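Side-chain contacts in CHAD domain (Ricinus communis, PDB 6QV5), which probably serves as a plant inorganic polyphosphate-binding module with an all-alpha-helical fold, and also binds zinc: residues D102-S107 with V248-L253; L123-L128 with R252-L257. All coordinates share one frame; numbering follows the deposited sequence.

Overall arrangement
Contact 1 and contact 2 both draw on helix 224-260, using overlapping segments that share Arg252 and Leu253, while their other halves come from helices 82-108 and 122-145, which follow each other in the chain. Their centres lie about 9 Å apart, and they stand about 16 Å and 24 Å from the centre of the chain, on the same side of it. The two touch directly where Leu105 CD1 packs on Asn126 O at 3.5 Å. Both are apolar seams of the CHAD helical fold, away from the zinc site to which His52 and His138 contribute, although His138 belongs to the same helix as the 123-128 segment.

Contact 1. Residues D102-S107 with V248-L253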
# COMPACT_ATOMS: atom_id res chain seq x y z
N ASP A 102 12.34 6.14 -4.13
CA ASP A 102 12.85 4.97 -4.83
C ASP A 102 12.05 4.70 -6.12
O ASP A 102 12.64 4.26 -7.11
CB ASP A 102 12.85 3.73 -3.92
CG ASP A 102 14.22 3.11 -3.66
OD1 ASP A 102 15.22 3.59 -4.26
OD2 ASP A 102 14.30 2.15 -2.87
N VAL A 103 10.72 4.96 -6.09
CA VAL A 103 9.81 4.80 -7.24
C VAL A 103 10.18 5.84 -8.30
O VAL A 103 10.29 5.50 -9.48
CB VAL A 103 8.31 4.86 -6.82
CG1 VAL A 103 7.38 4.93 -8.03
CG2 VAL A 103 7.93 3.68 -5.93
N LEU A 104 10.40 7.10 -7.87
CA LEU A 104 10.79 8.23 -8.71
C LEU A 104 12.10 7.94 -9.47
O LEU A 104 12.18 8.20 -10.66
CB LEU A 104 10.91 9.52 -7.86
CG LEU A 104 11.53 10.78 -8.50
CD1 LEU A 104 10.68 11.33 -9.64
CD2 LEU A 104 11.75 11.86 -7.47
N LEU A 105 13.09 7.35 -8.77
CA LEU A 105 14.40 7.02 -9.32
C LEU A 105 14.40 5.83 -10.30
O LEU A 105 15.02 5.93 -11.37
CB LEU A 105 15.40 6.78 -8.17
CG LEU A 105 16.86 6.49 -8.54
CD1 LEU A 105 17.60 7.76 -8.95
CD2 LEU A 105 17.58 5.83 -7.38
N ALA A 106 13.74 4.72 -9.94
CA ALA A 106 13.73 3.48 -10.72
C ALA A 106 12.60 3.35 -11.76
O ALA A 106 12.79 2.62 -12.75
CB ALA A 106 13.71 2.28 -9.79
N SER A 107 11.45 4.00 -11.55
CA SER A 107 10.30 3.87 -12.45
C SER A 107 9.85 5.15 -13.15
O SER A 107 9.59 5.11 -14.36
CB SER A 107 9.13 3.23 -11.71
OG SER A 107 7.98 3.09 -12.53
N VAL A 248 1.92 12.14 -10.48
CA VAL A 248 1.54 13.30 -9.66
C VAL A 248 2.41 13.39 -8.38
O VAL A 248 2.68 14.50 -7.92
CB VAL A 248 0.01 13.38 -9.38
CG1 VAL A 248 -0.45 12.40 -8.30
CG2 VAL A 248 -0.43 14.80 -9.04
N VAL A 249 2.88 12.24 -7.83
CA VAL A 249 3.75 12.18 -6.65
C VAL A 249 5.13 12.73 -7.06
O VAL A 249 5.71 13.54 -6.32
CB VAL A 249 3.81 10.76 -6.01
CG1 VAL A 249 4.99 10.60 -5.05
CG2 VAL A 249 2.50 10.42 -5.31
N ALA A 250 5.62 12.34 -8.26
CA ALA A 250 6.88 12.78 -8.85
C ALA A 250 6.95 14.31 -8.98
O ALA A 250 7.96 14.90 -8.62
CB ALA A 250 7.06 12.14 -10.22
N GLY A 251 5.85 14.91 -9.45
CA GLY A 251 5.72 16.36 -9.60
C GLY A 251 5.77 17.10 -8.28
O GLY A 251 6.35 18.18 -8.20
N ARG A 252 5.19 16.49 -7.23
CA ARG A 252 5.16 17.02 -5.86
C ARG A 252 6.57 16.92 -5.24
O ARG A 252 7.03 17.89 -4.63
CB ARG A 252 4.12 16.26 -5.02
CG ARG A 252 3.99 16.73 -3.57
CD ARG A 252 3.09 15.83 -2.73
NE ARG A 252 3.59 14.45 -2.63
CZ ARG A 252 4.46 14.02 -1.73
NH1 ARG A 252 4.96 14.85 -0.82
NH2 ARG A 252 4.84 12.75 -1.72
N LEU A 253 7.24 15.75 -5.39
CA LEU A 253 8.58 15.49 -4.86
C LEU A 253 9.65 16.38 -5.50
O LEU A 253 10.53 16.87 -4.79
CB LEU A 253 8.98 14.01 -5.00
CG LEU A 253 8.25 12.97 -4.14
CD1 LEU A 253 8.67 11.57 -4.52
CD2 LEU A 253 8.50 13.19 -2.65
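The backbones of Leu104 and Ala250 come within 6.0 Å of each other, CA to CA, where helix 82-108 passes helix 224-260. This is helix-helix packing inside the all-helical CHAD fold, whose architecture is that of four-helix bundles, and it joins parts of the chain separated by 140 mostly helical residues. So short a spacing suits alanine, whose single methyl group lets a large partner sit almost against the main chain. That partner is Leu104. Its CG stands anti to the backbone N (chi1 170°), which carries the forked end of the side chain across to helix 224-260. The CD1 branch does the closer work: it meets Ala250 CB at 3.8 Å and lies 4.1 Å from Ala250 CA, touching the methyl and the backbone carbon beneath it together. The CB of Ala250 points neither straight at Leu104 nor away from it, and so offers its flank to the leucine. The other branch, CD2, turns to Leu253, one helical turn further on, and reaches its CD1 at 4.3 Å. Leu104 thus spreads its two methyls over two residues of the same helix face, a task for which a branched, wholly apolar side chain is well suited. All three touching residues are buried, and no hydrogen bond or salt bridge joins the two segments, so the contact probably rests on dispersion and the exclusion of water; just beyond it Arg252 NH2 and Asp100 OD2 make only a long, weak ion pair. Other helices add to the packing: Leu104 also touches Val129 of helix 122-145, and Ala250 touches Leu275 of helix 265-281. Within helix 224-260 the backbone N of Leu253 donates to Val249 O at 2.8 Å, an ordinary helical bond.

Contact 2. Residues L123-L128 with R252-L257; sequences LELNAL and RLLQEL
Leu257 overlaps the end of Leu128, the two leucines reaching toward each other tip to tip between two helices of the CHAD helical fold whose local segments, 123-128 and 252-257, run almost perpendicular to each other (94°). The axes of these segments come no closer than 12.9 Å, a wide gap that long apolar side chains are needed to bridge. Both leucines hold CG anti to the backbone N (chi1 -178° in each), which extends them outward from their helices. One methyl, Leu128 CD2, does the touching on its side: it lies 3.9 Å from Leu257 CD2 and 4.1 Å from Leu257 CD1, so it rests against both prongs of the fork. One turn earlier on each helix, Leu125 CD1 approaches Leu254 CD2 at 4.2 Å. The same Leu125 methyl is 4.3 Å from Leu257 CD2, so that Leu257 has a neighbour in each of the two leucines of helix 122-145. Val268 of helix 265-281 touches both Leu125 and Leu254, and Trp101 of helix 82-108 packs on Leu257, while Leu128, partly exposed, touches Gln261, Gln263 and Ala264 of the loop after helix 224-260. Charged residues suit the exposed face of helix 224-260: Arg252 and Glu256, one turn apart, form a salt bridge whose NH1-to-OE2 distance is 3.1 Å, though the bent N-H...O angle of 123° makes its hydrogen bond weak.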
# COMPACT_ATOMS: atom_id res chain seq x y z
N LEU A 123 21.09 13.88 -16.20
CA LEU A 123 22.10 12.98 -15.63
C LEU A 123 22.49 13.41 -14.22
O LEU A 123 22.63 12.56 -13.33
CB LEU A 123 23.34 12.88 -16.54
CG LEU A 123 23.20 11.96 -17.74
CD1 LEU A 123 22.92 12.75 -19.01
CD2 LEU A 123 24.45 11.12 -17.93
N GLU A 124 22.66 14.73 -14.00
CA GLU A 124 23.00 15.30 -12.69
C GLU A 124 21.79 15.28 -11.75
O GLU A 124 21.97 15.22 -10.53
CB GLU A 124 23.64 16.71 -12.81
CG GLU A 124 22.75 17.77 -13.43
CD GLU A 124 23.47 19.03 -13.88
OE1 GLU A 124 24.10 19.70 -13.03
OE2 GLU A 124 23.39 19.36 -15.09
N LEU A 125 20.57 15.31 -12.32
CA LEU A 125 19.30 15.25 -11.59
C LEU A 125 19.11 13.83 -11.04
O LEU A 125 18.70 13.67 -9.89
CB LEU A 125 18.12 15.66 -12.49
CG LEU A 125 16.71 15.60 -11.88
CD1 LEU A 125 16.51 16.67 -10.82
CD2 LEU A 125 15.65 15.73 -12.95
N ASN A 126 19.45 12.81 -11.86
CA ASN A 126 19.37 11.39 -11.51
C ASN A 126 20.31 11.08 -10.34
O ASN A 126 19.96 10.28 -9.47
CB ASN A 126 19.71 10.51 -12.71
CG ASN A 126 19.40 9.05 -12.51
OD1 ASN A 126 18.25 8.61 -12.67
ND2 ASN A 126 20.40 8.28 -12.15
N ALA A 127 21.49 11.74 -10.31
CA ALA A 127 22.49 11.61 -9.25
C ALA A 127 22.00 12.27 -7.96
O ALA A 127 22.26 11.76 -6.87
CB ALA A 127 23.80 12.24 -9.69
N LEU A 128 21.27 13.41 -8.09
CA LEU A 128 20.69 14.15 -6.96
C LEU A 128 19.52 13.37 -6.34
O LEU A 128 19.44 13.28 -5.12
CB LEU A 128 20.27 15.57 -7.38
CG LEU A 128 19.69 16.50 -6.30
CD1 LEU A 128 20.75 16.91 -5.28
CD2 LEU A 128 19.08 17.74 -6.92
N ARG A 252 5.19 16.49 -7.23
CA ARG A 252 5.16 17.02 -5.86
C ARG A 252 6.57 16.92 -5.24
O ARG A 252 7.03 17.89 -4.63
CB ARG A 252 4.12 16.26 -5.02
CG ARG A 252 3.99 16.73 -3.57
CD ARG A 252 3.09 15.83 -2.73
NE ARG A 252 3.59 14.45 -2.63
CZ ARG A 252 4.46 14.02 -1.73
NH1 ARG A 252 4.96 14.85 -0.82
NH2 ARG A 252 4.84 12.75 -1.72
N LEU A 253 7.24 15.75 -5.39
CA LEU A 253 8.58 15.49 -4.86
C LEU A 253 9.65 16.38 -5.50
O LEU A 253 10.53 16.87 -4.79
CB LEU A 253 8.98 14.01 -5.00
CG LEU A 253 8.25 12.97 -4.14
CD1 LEU A 253 8.67 11.57 -4.52
CD2 LEU A 253 8.50 13.19 -2.65
N LEU A 254 9.58 16.58 -6.83
CA LEU A 254 10.53 17.42 -7.56
C LEU A 254 10.37 18.90 -7.25
O LEU A 254 11.39 19.59 -7.09
CB LEU A 254 10.49 17.15 -9.08
CG LEU A 254 11.06 15.81 -9.56
CD1 LEU A 254 10.55 15.48 -10.95
CD2 LEU A 254 12.58 15.80 -9.53
N GLN A 255 9.12 19.39 -7.10
CA GLN A 255 8.82 20.79 -6.74
C GLN A 255 9.39 21.11 -5.35
O GLN A 255 9.91 22.21 -5.14
CB GLN A 255 7.30 21.07 -6.84
CG GLN A 255 6.85 22.50 -6.47
CD GLN A 255 7.51 23.59 -7.28
OE1 GLN A 255 7.22 23.79 -8.46
NE2 GLN A 255 8.42 24.33 -6.65
N GLU A 256 9.33 20.13 -4.41
CA GLU A 256 9.88 20.23 -3.06
C GLU A 256 11.42 20.26 -3.13
O GLU A 256 12.05 21.00 -2.38
CB GLU A 256 9.42 19.05 -2.19
CG GLU A 256 8.02 19.19 -1.64
CD GLU A 256 7.45 17.96 -0.96
OE1 GLU A 256 8.18 17.30 -0.19
OE2 GLU A 256 6.25 17.67 -1.18
N LEU A 257 12.00 19.46 -4.06
CA LEU A 257 13.44 19.37 -4.31
C LEU A 257 13.96 20.68 -4.94
O LEU A 257 15.09 21.07 -4.66
CB LEU A 257 13.75 18.15 -5.20
CG LEU A 257 15.23 17.85 -5.54
CD1 LEU A 257 15.97 17.28 -4.34
CD2 LEU A 257 15.33 16.88 -6.70